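Local coordinates for carboxyltransferase domain-containing protein (Pyrococcus horikoshii, PDB 2PHC) that is of unknown function but belongs to the carboxyltransferase subdomain C and D family of the cyclophilin-like clan and probably binds ATP and acts as a hydrolase, at residues A[169-172]-A[178-181]; A[125-130]-A[134-139]; A[9-14]-A[61-66]; A[35-40]-A[67-72]; A[115-120]-A[142-147]. All blocks are in the same frame, centred on the assembly; numbering follows the deposited sequence.

How the interactions relate
The five contacts fall into two groups. Interactions 3 and 4 come first along the chain. Their centres are about 9 Å apart, both use helix 63-82, and their segments alternate in sequence. They belong to the four-stranded antiparallel sheet and its helices. Interactions 5, 2 and 1 lie in the later half of the chain, around the mixed sheet. Interaction 2 is nested inside the loop closed by interaction 5. It touches interaction 1, about 11 Å away between centres, through the neighbouring strands 134-138 and 167-171. Interaction 1 also touches interaction 5, through Arg-180 and Pro-147. Interactions 1 and 3 lie about 46 Å apart between centres, so the chain is elongated.

Interaction 1 (A[169-172]-A[178-181]); sequences GWYA and GWRI
Tyr-171, at the end of strand 167-171, reaches across to Trp-179, just ahead of strand 180-184. Their rings form an offset edge-to-face pair. The edge of the Tyr-171 ring is turned toward the face of the five-membered ring of Trp-179, with the planes at 83° and the centroids 5.8 Å apart. The hydroxyl end does the touching. Tyr-171 OH lies 3.4 Å from Trp-179 CB, and this CB sits at the edge of the tyrosine ring, near its plane. The same OH is close to CG and CD1 of the indole. Tyr-171 CG stands anti to the carbonyl carbon (chi1 -59°), which directs the ring toward the second segment. Strands 167-171 and 180-184 are not neighbours in the mixed sheet of this cyclophilin-like family member. Strand 160-164 runs between them, and these side chains meet across it. Tyr-171 and Ile-181 both rest on Ser-160, and Trp-179 on Ala-164. Ile-181 adds an apolar contact, with its CD1 placed 3.4 Å from Tyr-171 CE2. At the far end of the indole, Trp-179 CZ3 comes within 3.7 Å of Gly-169 N, which lies at the ring edge. A side chain on Gly-169 would point toward this tryptophan. Phe-134 meets both Tyr-171 and Trp-179 edge-to-face.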
# COMPACT_ATOMS: atom_id res chain seq x y z
N GLY A 169 -9.63 -1.02 -6.18
CA GLY A 169 -9.05 -0.77 -7.47
C GLY A 169 -9.82 0.39 -7.99
O GLY A 169 -10.59 0.98 -7.24
N TRP A 170 -9.63 0.73 -9.24
CA TRP A 170 -10.44 1.79 -9.83
C TRP A 170 -10.77 1.52 -11.33
O TRP A 170 -10.01 0.85 -12.04
CB TRP A 170 -9.77 3.14 -9.67
CG TRP A 170 -8.50 3.38 -10.51
CD1 TRP A 170 -8.42 3.86 -11.77
CD2 TRP A 170 -7.12 3.21 -10.07
NE1 TRP A 170 -7.11 4.01 -12.16
CE2 TRP A 170 -6.29 3.56 -11.16
CE3 TRP A 170 -6.52 2.77 -8.86
CZ2 TRP A 170 -4.87 3.54 -11.08
CZ3 TRP A 170 -5.08 2.71 -8.80
CH2 TRP A 170 -4.30 3.12 -9.87
N TYR A 171 -11.96 2.01 -11.72
CA TYR A 171 -12.36 2.20 -13.10
C TYR A 171 -11.58 3.30 -13.77
O TYR A 171 -11.65 4.47 -13.32
CB TYR A 171 -13.82 2.52 -13.12
CG TYR A 171 -14.63 1.42 -12.49
CD1 TYR A 171 -15.20 0.48 -13.27
CD2 TYR A 171 -14.81 1.35 -11.13
CE1 TYR A 171 -15.95 -0.53 -12.74
CE2 TYR A 171 -15.61 0.34 -10.56
CZ TYR A 171 -16.14 -0.60 -11.36
OH TYR A 171 -16.85 -1.64 -10.87
N ALA A 172 -10.77 2.95 -14.76
CA ALA A 172 -9.88 3.94 -15.40
C ALA A 172 -10.68 4.83 -16.37
O ALA A 172 -10.38 5.98 -16.52
CB ALA A 172 -8.71 3.27 -16.11
N GLY A 178 -20.32 -3.27 -10.67
CA GLY A 178 -21.06 -3.24 -9.46
C GLY A 178 -20.26 -3.12 -8.18
O GLY A 178 -20.79 -3.58 -7.21
N TRP A 179 -19.05 -2.50 -8.22
CA TRP A 179 -18.11 -2.34 -7.08
C TRP A 179 -18.66 -1.20 -6.22
O TRP A 179 -19.32 -0.33 -6.77
CB TRP A 179 -16.65 -1.97 -7.54
CG TRP A 179 -15.83 -3.19 -8.02
CD1 TRP A 179 -16.32 -4.23 -8.78
CD2 TRP A 179 -14.43 -3.53 -7.76
NE1 TRP A 179 -15.36 -5.19 -9.00
CE2 TRP A 179 -14.18 -4.79 -8.40
CE3 TRP A 179 -13.39 -2.92 -7.07
CZ2 TRP A 179 -12.93 -5.44 -8.35
CZ3 TRP A 179 -12.10 -3.61 -7.01
CH2 TRP A 179 -11.91 -4.84 -7.67
N ARG A 180 -18.41 -1.19 -4.91
CA ARG A 180 -18.87 -0.09 -4.04
C ARG A 180 -17.99 1.06 -4.26
O ARG A 180 -16.83 0.99 -3.88
CB ARG A 180 -18.89 -0.47 -2.53
CG ARG A 180 -19.87 -1.58 -2.23
CD ARG A 180 -21.42 -1.28 -2.42
NE ARG A 180 -22.16 -2.55 -2.17
CZ ARG A 180 -23.49 -2.61 -1.92
NH1 ARG A 180 -24.24 -1.48 -1.88
NH2 ARG A 180 -24.04 -3.77 -1.68
N ILE A 181 -18.52 2.12 -4.85
CA ILE A 181 -17.72 3.31 -5.17
C ILE A 181 -17.62 4.33 -4.03
O ILE A 181 -18.66 4.86 -3.61
CB ILE A 181 -18.20 3.99 -6.43
CG1 ILE A 181 -18.44 2.96 -7.58
CG2 ILE A 181 -17.30 5.11 -6.77
CD1 ILE A 181 -17.13 2.08 -8.04

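Interaction 2 (A[125-130]-A[134-139]); sequences VYFLGF and FAYLGG
Tyr-126 carries its CG between the backbone N and the carbonyl carbon (chi1 71°), and this brings its ring over Tyr-136 CB. Tyr-136 holds CG anti to the carbonyl carbon (chi1 -72°), beside Phe-127. The two segments are the arms of the beta hairpin of strands 123-129 and 134-138. A beta bulge shifts the register by one between Val-125 and Phe-127. At the bulge, Tyr-136 bonds to two successive residues. Tyr-126 N donates to Tyr-136 O at 3.2 Å, and Tyr-136 N donates to Phe-127 O at 3.2 Å. Nearer the turn, Gly-129 N donates almost straight to Phe-134 O at 2.9 Å.

The aromatic groups gather on the side of Phe-127, Phe-134 and Tyr-136. Tyr-136 CB makes a CH-pi contact over the face of the Tyr-126 ring, 4.0 Å from its centroid. The edge of Phe-127 turns toward the face of Tyr-136 in an offset edge-to-face pair, planes at 75°, with Phe-127 CD2 3.6 Å from Tyr-136 CE2. On the opposite side of the Tyr-136 ring, Phe-134 CD2 stands over its centre. With an alanine here in place of Tyr-136, Phe-127 and Phe-134 would probably lose the ring that lies between them, and a gap would be likely to open.

The other side of the hairpin is aliphatic. Leu-128 CD2 meets Ala-135 CB at 3.6 Å. Val-125 CG2 presses on Leu-137 CD2 at 3.5 Å, closer than two methyl groups normally sit.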
# COMPACT_ATOMS: atom_id res chain seq x y z
N VAL A 125 -0.07 -2.81 -7.14
CA VAL A 125 -0.72 -3.06 -8.42
C VAL A 125 -0.38 -4.43 -8.97
O VAL A 125 0.75 -4.71 -9.37
CB VAL A 125 -0.29 -1.99 -9.42
CG1 VAL A 125 -0.96 -2.15 -10.86
CG2 VAL A 125 -0.63 -0.63 -8.80
N TYR A 126 -1.35 -5.30 -9.03
CA TYR A 126 -1.04 -6.69 -9.38
C TYR A 126 -1.51 -7.04 -10.80
O TYR A 126 -1.01 -7.96 -11.40
CB TYR A 126 -1.48 -7.71 -8.27
CG TYR A 126 -2.99 -7.91 -8.15
CD1 TYR A 126 -3.65 -8.71 -9.01
CD2 TYR A 126 -3.74 -7.30 -7.11
CE1 TYR A 126 -5.08 -8.93 -8.95
CE2 TYR A 126 -5.20 -7.50 -7.00
CZ TYR A 126 -5.82 -8.32 -7.93
OH TYR A 126 -7.17 -8.55 -7.86
N PHE A 127 -2.40 -6.25 -11.39
CA PHE A 127 -2.91 -6.62 -12.72
C PHE A 127 -3.47 -5.36 -13.27
O PHE A 127 -4.02 -4.61 -12.50
CB PHE A 127 -4.04 -7.71 -12.62
CG PHE A 127 -4.52 -8.24 -13.98
CD1 PHE A 127 -3.86 -9.27 -14.61
CD2 PHE A 127 -5.63 -7.72 -14.60
CE1 PHE A 127 -4.30 -9.75 -15.86
CE2 PHE A 127 -6.09 -8.22 -15.83
CZ PHE A 127 -5.41 -9.21 -16.45
N LEU A 128 -3.33 -5.14 -14.60
CA LEU A 128 -4.07 -4.09 -15.28
C LEU A 128 -4.91 -4.65 -16.47
O LEU A 128 -4.42 -5.46 -17.31
CB LEU A 128 -3.12 -3.02 -15.82
CG LEU A 128 -2.27 -2.30 -14.74
CD1 LEU A 128 -1.21 -1.49 -15.48
CD2 LEU A 128 -3.14 -1.33 -13.90
N GLY A 129 -6.12 -4.10 -16.62
CA GLY A 129 -6.87 -4.36 -17.84
C GLY A 129 -7.10 -3.07 -18.57
O GLY A 129 -7.09 -1.97 -17.92
N PHE A 130 -7.21 -3.29 -19.83
CA PHE A 130 -7.40 -2.35 -20.80
C PHE A 130 -8.64 -2.73 -21.51
O PHE A 130 -9.04 -3.82 -21.77
CB PHE A 130 -6.21 -2.21 -21.73
CG PHE A 130 -4.96 -1.89 -21.04
CD1 PHE A 130 -4.59 -0.61 -20.85
CD2 PHE A 130 -4.15 -2.87 -20.60
CE1 PHE A 130 -3.42 -0.31 -20.23
CE2 PHE A 130 -2.99 -2.58 -19.97
CZ PHE A 130 -2.62 -1.29 -19.80
N PHE A 134 -9.02 -1.03 -16.06
CA PHE A 134 -9.27 -1.20 -14.62
C PHE A 134 -7.88 -1.50 -13.98
O PHE A 134 -7.09 -2.21 -14.59
CB PHE A 134 -10.27 -2.36 -14.40
CG PHE A 134 -10.84 -2.42 -12.96
CD1 PHE A 134 -11.96 -1.68 -12.58
CD2 PHE A 134 -10.20 -3.12 -12.00
CE1 PHE A 134 -12.38 -1.68 -11.28
CE2 PHE A 134 -10.64 -3.15 -10.70
CZ PHE A 134 -11.73 -2.43 -10.34
N ALA A 135 -7.58 -0.95 -12.81
CA ALA A 135 -6.43 -1.35 -12.01
C ALA A 135 -6.84 -2.10 -10.77
O ALA A 135 -7.71 -1.69 -10.02
CB ALA A 135 -5.66 -0.16 -11.62
N TYR A 136 -6.17 -3.22 -10.54
CA TYR A 136 -6.60 -4.16 -9.55
C TYR A 136 -5.50 -4.12 -8.59
O TYR A 136 -4.34 -4.16 -9.02
CB TYR A 136 -6.64 -5.54 -10.14
CG TYR A 136 -7.73 -5.81 -11.12
CD1 TYR A 136 -8.91 -6.51 -10.73
CD2 TYR A 136 -7.54 -5.52 -12.45
CE1 TYR A 136 -9.87 -6.83 -11.64
CE2 TYR A 136 -8.48 -5.85 -13.36
CZ TYR A 136 -9.66 -6.50 -12.94
OH TYR A 136 -10.62 -6.81 -13.90
N LEU A 137 -5.82 -4.06 -7.31
CA LEU A 137 -4.82 -3.72 -6.25
C LEU A 137 -4.94 -4.74 -5.15
O LEU A 137 -5.94 -5.46 -5.11
CB LEU A 137 -4.97 -2.33 -5.62
CG LEU A 137 -5.00 -1.11 -6.48
CD1 LEU A 137 -5.27 0.06 -5.54
CD2 LEU A 137 -3.81 -0.83 -7.45
N GLY A 138 -3.85 -4.92 -4.38
CA GLY A 138 -3.76 -5.89 -3.38
C GLY A 138 -3.35 -5.09 -2.18
O GLY A 138 -2.75 -4.05 -2.30
N GLY A 139 -3.68 -5.58 -1.01
CA GLY A 139 -3.14 -4.91 0.18
C GLY A 139 -4.22 -4.23 1.04
O GLY A 139 -3.91 -3.75 2.05

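Interaction 3 (A[9-14]-A[61-66]); sequences SAFLIS and ASYEEV
The first turn of helix 63-82 packs against strand 10-14 of the four-stranded antiparallel sheet, with Phe-11 set against Tyr-63 and Val-66. The Phe-11 ring points its edge at the face of Tyr-63. Its CZ stands over the centre of the tyrosine ring, 3.7 Å above the plane, and the two planes are at 70°. Tyr-63 CG is anti to the backbone N (chi1 161°), which lays the ring broadside to the phenylalanine. Phe-11 CZ also lies 3.6 Å from the backbone oxygen Tyr-63 O. On another part of the ring, Phe-11 CD1 touches Val-66 CG1 at 3.5 Å. A serine in place of Phe-11 is likely to leave the Tyr-63 face and Val-66 CG1 without their partner and open a gap between strand and helix. Phe-11 also rests on Glu-67 and Leu-70, one turn further along. The helix start is fixed by Ser-62 at the N-cap, whose OG accepts from Glu-64 N at 3.1 Å. Ser-62 N returns a weak bond to the Glu-65 carboxylate, whose position is less sure. This pairing is a capping box, here at the start of a helix packed on a beta sheet.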
# COMPACT_ATOMS: atom_id res chain seq x y z
N SER A 9 24.24 -8.75 21.87
CA SER A 9 24.77 -8.77 20.52
C SER A 9 23.64 -8.81 19.46
O SER A 9 23.71 -9.56 18.52
CB SER A 9 25.74 -9.93 20.40
OG SER A 9 26.95 -9.60 21.08
N ALA A 10 22.61 -7.98 19.65
CA ALA A 10 21.42 -8.02 18.82
C ALA A 10 20.72 -6.71 18.66
O ALA A 10 20.65 -5.92 19.60
CB ALA A 10 20.40 -9.06 19.38
N PHE A 11 20.10 -6.52 17.50
CA PHE A 11 19.23 -5.34 17.28
C PHE A 11 17.86 -5.74 16.76
O PHE A 11 17.73 -6.72 16.14
CB PHE A 11 19.90 -4.33 16.28
CG PHE A 11 21.14 -3.66 16.85
CD1 PHE A 11 22.39 -4.23 16.70
CD2 PHE A 11 21.04 -2.47 17.57
CE1 PHE A 11 23.49 -3.65 17.25
CE2 PHE A 11 22.15 -1.92 18.12
CZ PHE A 11 23.38 -2.50 17.92
N LEU A 12 16.85 -4.96 17.05
CA LEU A 12 15.55 -5.23 16.54
C LEU A 12 15.13 -4.00 15.72
O LEU A 12 15.17 -2.87 16.24
CB LEU A 12 14.58 -5.43 17.71
CG LEU A 12 13.15 -5.90 17.41
CD1 LEU A 12 13.02 -7.39 17.06
CD2 LEU A 12 12.17 -5.50 18.54
N ILE A 13 14.94 -4.28 14.46
CA ILE A 13 14.17 -3.50 13.60
C ILE A 13 12.75 -3.88 13.69
O ILE A 13 12.32 -4.93 13.50
CB ILE A 13 14.67 -3.53 12.17
CG1 ILE A 13 16.18 -3.52 12.14
CG2 ILE A 13 14.15 -2.38 11.40
CD1 ILE A 13 16.75 -4.38 11.15
N SER A 14 12.03 -2.88 13.87
CA SER A 14 10.75 -2.73 14.58
C SER A 14 9.80 -1.80 13.82
O SER A 14 10.25 -0.87 13.19
CB SER A 14 10.99 -2.21 16.02
OG SER A 14 9.73 -2.07 16.63
N ALA A 61 32.30 -7.21 14.39
CA ALA A 61 31.71 -5.99 14.06
C ALA A 61 31.61 -5.42 15.38
O ALA A 61 31.20 -6.01 16.31
CB ALA A 61 30.40 -6.17 13.46
N SER A 62 31.81 -4.14 15.47
CA SER A 62 31.48 -3.48 16.69
C SER A 62 30.02 -3.15 16.85
O SER A 62 29.28 -3.16 15.93
CB SER A 62 32.38 -2.27 16.86
OG SER A 62 31.66 -1.09 16.93
N TYR A 63 29.60 -2.88 18.06
CA TYR A 63 28.23 -2.56 18.28
C TYR A 63 27.76 -1.39 17.43
O TYR A 63 26.63 -1.33 17.06
CB TYR A 63 27.98 -2.37 19.75
CG TYR A 63 26.74 -1.63 20.14
CD1 TYR A 63 25.85 -2.16 21.03
CD2 TYR A 63 26.47 -0.40 19.65
CE1 TYR A 63 24.76 -1.51 21.40
CE2 TYR A 63 25.39 0.25 20.02
CZ TYR A 63 24.54 -0.30 20.89
OH TYR A 63 23.44 0.37 21.25
N GLU A 64 28.65 -0.47 17.14
CA GLU A 64 28.24 0.86 16.78
C GLU A 64 28.19 0.83 15.30
O GLU A 64 27.38 1.45 14.70
CB GLU A 64 29.27 1.89 17.24
CG GLU A 64 29.17 2.31 18.69
N GLU A 65 29.09 0.05 14.76
CA GLU A 65 29.10 -0.37 13.36
C GLU A 65 27.77 -1.03 12.99
O GLU A 65 27.22 -0.73 11.95
CB GLU A 65 30.18 -1.41 13.08
CG GLU A 65 31.58 -0.90 12.71
CD GLU A 65 32.71 -1.91 13.10
OE1 GLU A 65 33.32 -1.73 14.20
OE2 GLU A 65 32.98 -2.87 12.32
N VAL A 66 27.29 -1.94 13.82
CA VAL A 66 26.15 -2.78 13.43
C VAL A 66 24.94 -1.92 13.45
O VAL A 66 24.16 -1.95 12.52
CB VAL A 66 26.01 -4.00 14.26
CG1 VAL A 66 24.59 -4.70 14.00
CG2 VAL A 66 27.14 -4.94 13.89

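Interaction 4 (A[35-40]-A[67-72]); sequences EKESPE and ESYLKR
The ring of Tyr-69 meets Glu-37 and Pro-39 with its hydroxyl end. Glu-37 CG and Pro-39 CG both stand obliquely to the ring plane. The Glu-37 carboxylate is turned 64° from that plane. Trp-41 meets Tyr-69 in an edge-to-face pair and adds to this small cluster.

Tyr-69 projects from helix 63-82 with CG anti to the backbone N (chi1 178°). This extends the ring toward the end of helix 21-37 and the turn after it. The contact thus links the two helices that accompany the four-stranded antiparallel sheet. The backbones stay well apart, with Pro-39 CA and Tyr-69 CA 9.7 Å from each other, so the tyrosine spans the distance. Tyr-69 OH lies 3.0 Å from Glu-37 CG, a short approach, and 3.1 Å from Glu-37 CB. Glu-37 has a strained first torsion (chi1 -21°), and its chain bends again at the next bond. The nearer carboxylate oxygen, Glu-37 OE1, remains 3.8 Å from Tyr-69 OH, and no hydrogen bond joins the two. Pro-39 lies crosswise to the tyrosine. Its CG lies 3.4 Å from Tyr-69 OH and 3.8 Å from Tyr-69 CZ. Ser-38, with positive phi, turns the chain between Glu-37 and Pro-39.

No hydrogen bond or salt bridge joins the segments; the contact is close packing, tight at Tyr-69 OH. It buries this hydroxyl against carbon atoms with no hydrogen-bond partner in the model, which probably costs some of the gain from packing the ring.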
# COMPACT_ATOMS: atom_id res chain seq x y z
N GLU A 35 20.37 -9.90 3.46
CA GLU A 35 20.91 -11.14 2.88
C GLU A 35 21.62 -10.90 1.52
O GLU A 35 22.49 -11.68 1.12
CB GLU A 35 19.78 -12.15 2.62
CG GLU A 35 19.08 -12.70 3.87
CD GLU A 35 19.79 -13.91 4.55
OE1 GLU A 35 19.23 -14.43 5.56
OE2 GLU A 35 20.91 -14.32 4.09
N LYS A 36 21.21 -9.86 0.78
CA LYS A 36 21.88 -9.50 -0.43
C LYS A 36 23.34 -9.04 -0.16
O LYS A 36 24.20 -9.42 -0.87
CB LYS A 36 21.09 -8.39 -1.16
CG LYS A 36 21.65 -8.02 -2.54
CD LYS A 36 20.69 -7.11 -3.29
CE LYS A 36 21.02 -7.07 -4.77
NZ LYS A 36 20.48 -5.78 -5.36
N GLU A 37 23.59 -8.26 0.87
CA GLU A 37 24.93 -8.01 1.31
C GLU A 37 25.75 -9.11 1.93
O GLU A 37 26.93 -8.99 1.93
CB GLU A 37 25.02 -6.80 2.21
CG GLU A 37 23.94 -5.86 2.11
CD GLU A 37 24.17 -4.92 1.07
OE1 GLU A 37 25.14 -4.21 1.19
OE2 GLU A 37 23.43 -4.90 0.11
N SER A 38 25.15 -10.14 2.51
CA SER A 38 25.80 -10.92 3.53
C SER A 38 26.96 -10.24 4.22
O SER A 38 28.09 -10.51 3.96
CB SER A 38 26.25 -12.25 3.00
OG SER A 38 25.65 -12.46 1.79
N PRO A 39 26.69 -9.38 5.15
CA PRO A 39 27.81 -8.88 5.91
C PRO A 39 28.46 -9.95 6.79
O PRO A 39 27.83 -10.83 7.32
CB PRO A 39 27.20 -7.74 6.70
CG PRO A 39 25.81 -7.99 6.73
CD PRO A 39 25.44 -8.80 5.59
N GLU A 40 29.76 -9.84 6.90
CA GLU A 40 30.66 -10.85 7.47
C GLU A 40 30.39 -11.04 8.94
O GLU A 40 30.67 -12.09 9.48
CB GLU A 40 32.17 -10.50 7.20
CG GLU A 40 32.76 -11.33 6.02
CD GLU A 40 34.29 -11.14 5.72
OE1 GLU A 40 34.77 -11.78 4.71
OE2 GLU A 40 34.99 -10.37 6.47
N GLU A 67 24.87 -1.07 14.47
CA GLU A 67 23.78 -0.20 14.56
C GLU A 67 23.67 0.71 13.32
O GLU A 67 22.56 0.85 12.74
CB GLU A 67 23.87 0.62 15.82
CG GLU A 67 22.77 1.61 15.91
CD GLU A 67 22.90 2.41 17.15
OE1 GLU A 67 24.08 2.67 17.56
OE2 GLU A 67 21.82 2.78 17.70
N SER A 68 24.83 1.30 12.92
CA SER A 68 24.91 2.28 11.84
C SER A 68 24.50 1.63 10.58
O SER A 68 23.71 2.21 9.85
CB SER A 68 26.33 2.92 11.66
OG SER A 68 26.67 3.72 12.82
N TYR A 69 25.04 0.45 10.30
CA TYR A 69 24.75 -0.25 9.09
C TYR A 69 23.23 -0.56 8.88
O TYR A 69 22.76 -0.65 7.71
CB TYR A 69 25.49 -1.59 9.21
CG TYR A 69 25.31 -2.55 8.04
CD1 TYR A 69 26.34 -2.75 7.12
CD2 TYR A 69 24.11 -3.31 7.89
CE1 TYR A 69 26.21 -3.65 6.09
CE2 TYR A 69 23.96 -4.24 6.83
CZ TYR A 69 25.02 -4.35 5.92
OH TYR A 69 24.97 -5.24 4.86
N LEU A 70 22.49 -0.75 9.98
CA LEU A 70 21.15 -1.28 9.89
C LEU A 70 20.33 -0.06 9.64
O LEU A 70 19.33 -0.12 8.95
CB LEU A 70 20.70 -2.00 11.17
CG LEU A 70 21.25 -3.38 11.51
CD1 LEU A 70 20.68 -3.83 12.94
CD2 LEU A 70 20.85 -4.34 10.44
N LYS A 71 20.83 1.07 10.16
CA LYS A 71 20.17 2.33 9.94
C LYS A 71 20.26 2.66 8.43
O LYS A 71 19.34 3.25 7.89
CB LYS A 71 20.80 3.42 10.81
CG LYS A 71 20.09 3.71 12.09
CD LYS A 71 21.04 4.36 13.08
CE LYS A 71 20.41 4.33 14.52
NZ LYS A 71 21.03 5.23 15.55
N ARG A 72 21.34 2.22 7.78
CA ARG A 72 21.69 2.62 6.40
C ARG A 72 21.00 1.72 5.39
O ARG A 72 20.42 2.17 4.43
CB ARG A 72 23.21 2.59 6.23
CG ARG A 72 23.86 3.53 7.37
CD ARG A 72 25.31 3.63 7.36
NE ARG A 72 26.00 2.36 7.14
CZ ARG A 72 27.29 2.15 7.41
NH1 ARG A 72 28.03 3.16 7.91
NH2 ARG A 72 27.83 0.96 7.16

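Interaction 5 (A[115-120]-A[142-147]); sequences IEIHSK and ERIATP
Ile-117 and Ile-144 form the apolar centre of this contact. The two side chains lie alongside each other, running in opposite senses, with Ile-117 CG2 3.7 Å from Ile-144 CG2. Ile-144 has CG1 between the backbone N and the carbonyl carbon (chi1 60°), and its CD1 extends to His-118. This methyl lies in the plane of the imidazole, at its edge, 3.7 Å from His-118 CD2. Leu-109 touches both isoleucines.

One contact joins an aliphatic group to a charged one. Ile-117 CD1 stands over one face of the Arg-143 guanidinium, off-centre, with NH1 of Arg-143 at 3.9 Å. The arginine bends at chi3 (-73°), and its NH2 makes a salt bridge with Asp-141, which probably helps to keep the flat group turned to the isoleucine.

The polar bonds lie around this core. No hydrogen bond links the two segments. His-118 ND1 bonds to Tyr-92 OH and NE2 to Thr-168 OG1, so both ring nitrogens are satisfied and the ring's rotation is fixed. Ile-115 O accepts twice from Ser-119, from OG at 2.8 Å and from N at 3.0 Å. Ala-145 N donates to Glu-142 O at 3.1 Å, closing the short turn that presents Arg-143 and Ile-144. The result is a 3-10 turn, following strand 134-138, packed against the last turns of helix 111-119 beside the mixed sheet of this cyclophilin-like family member.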
# COMPACT_ATOMS: atom_id res chain seq x y z
N ILE A 115 -12.27 6.30 5.07
CA ILE A 115 -11.27 7.11 4.35
C ILE A 115 -9.78 6.91 4.81
O ILE A 115 -8.86 6.92 3.96
CB ILE A 115 -11.67 8.56 4.41
CG1 ILE A 115 -13.02 8.78 3.70
CG2 ILE A 115 -10.59 9.48 3.86
CD1 ILE A 115 -13.37 10.34 3.60
N GLU A 116 -9.57 6.74 6.13
CA GLU A 116 -8.25 6.58 6.76
C GLU A 116 -7.76 5.18 6.52
O GLU A 116 -6.60 4.99 6.21
CB GLU A 116 -8.34 6.81 8.29
CG GLU A 116 -7.27 6.09 9.17
CD GLU A 116 -5.95 6.90 9.29
OE1 GLU A 116 -6.04 8.17 9.24
OE2 GLU A 116 -4.83 6.26 9.42
N ILE A 117 -8.66 4.21 6.67
CA ILE A 117 -8.38 2.80 6.51
C ILE A 117 -8.10 2.46 5.07
O ILE A 117 -7.14 1.76 4.79
CB ILE A 117 -9.52 2.00 7.04
CG1 ILE A 117 -9.63 2.27 8.55
CG2 ILE A 117 -9.37 0.47 6.79
CD1 ILE A 117 -10.86 1.58 9.18
N HIS A 118 -8.94 2.93 4.17
CA HIS A 118 -8.64 2.94 2.77
C HIS A 118 -7.34 3.62 2.27
O HIS A 118 -6.64 3.06 1.40
CB HIS A 118 -9.77 3.51 1.94
CG HIS A 118 -9.69 3.10 0.53
ND1 HIS A 118 -9.06 3.87 -0.43
CD2 HIS A 118 -10.06 1.96 -0.06
CE1 HIS A 118 -9.08 3.21 -1.58
NE2 HIS A 118 -9.65 2.04 -1.37
N SER A 119 -7.06 4.82 2.72
CA SER A 119 -5.91 5.53 2.20
C SER A 119 -4.58 5.28 3.02
O SER A 119 -3.51 5.73 2.61
CB SER A 119 -6.24 7.02 2.13
OG SER A 119 -6.23 7.59 3.45
N LYS A 120 -4.64 4.53 4.12
CA LYS A 120 -3.47 4.22 4.91
C LYS A 120 -2.48 3.22 4.22
O LYS A 120 -1.33 3.54 4.10
CB LYS A 120 -3.89 3.80 6.36
CG LYS A 120 -2.75 3.27 7.32
CE LYS A 120 1.22 4.32 6.89
NZ LYS A 120 1.44 3.36 5.73
N GLU A 142 -8.86 -5.50 5.67
CA GLU A 142 -10.14 -6.23 5.70
C GLU A 142 -11.34 -5.59 6.45
O GLU A 142 -12.50 -5.99 6.25
CB GLU A 142 -9.90 -7.66 6.17
CG GLU A 142 -9.05 -8.36 5.15
CD GLU A 142 -8.69 -9.80 5.45
OE1 GLU A 142 -9.28 -10.42 6.41
OE2 GLU A 142 -7.81 -10.29 4.70
N ARG A 143 -11.08 -4.58 7.29
CA ARG A 143 -12.11 -3.92 8.04
C ARG A 143 -13.05 -3.13 7.16
O ARG A 143 -14.12 -2.70 7.63
CB ARG A 143 -11.51 -3.01 9.10
CG ARG A 143 -10.90 -3.75 10.28
CD ARG A 143 -10.19 -2.70 11.17
NE ARG A 143 -8.95 -2.18 10.60
CZ ARG A 143 -8.32 -1.08 11.00
NH1 ARG A 143 -8.82 -0.30 11.97
NH2 ARG A 143 -7.18 -0.72 10.41
N ILE A 144 -12.59 -2.83 5.94
CA ILE A 144 -13.46 -2.20 4.93
C ILE A 144 -13.98 -3.10 3.79
O ILE A 144 -14.62 -2.63 2.87
CB ILE A 144 -12.89 -0.88 4.44
CG1 ILE A 144 -11.52 -1.07 3.79
CG2 ILE A 144 -12.80 0.10 5.59
CD1 ILE A 144 -11.19 0.12 2.95
N ALA A 145 -13.78 -4.42 3.95
CA ALA A 145 -14.28 -5.44 3.02
C ALA A 145 -15.81 -5.28 2.79
O ALA A 145 -16.55 -5.15 3.78
CB ALA A 145 -13.94 -6.84 3.58
N THR A 146 -16.29 -5.28 1.55
CA THR A 146 -17.73 -5.05 1.27
C THR A 146 -18.11 -5.67 -0.02
O THR A 146 -17.52 -5.32 -1.09
CB THR A 146 -18.12 -3.52 1.19
OG1 THR A 146 -17.59 -2.83 2.31
CG2 THR A 146 -19.66 -3.33 1.18
N PRO A 147 -19.16 -6.54 0.01
CA PRO A 147 -19.61 -7.21 -1.24
C PRO A 147 -20.13 -6.21 -2.25
O PRO A 147 -20.38 -5.12 -1.87
CB PRO A 147 -20.70 -8.20 -0.79
CG PRO A 147 -21.28 -7.55 0.46
CD PRO A 147 -20.00 -6.92 1.16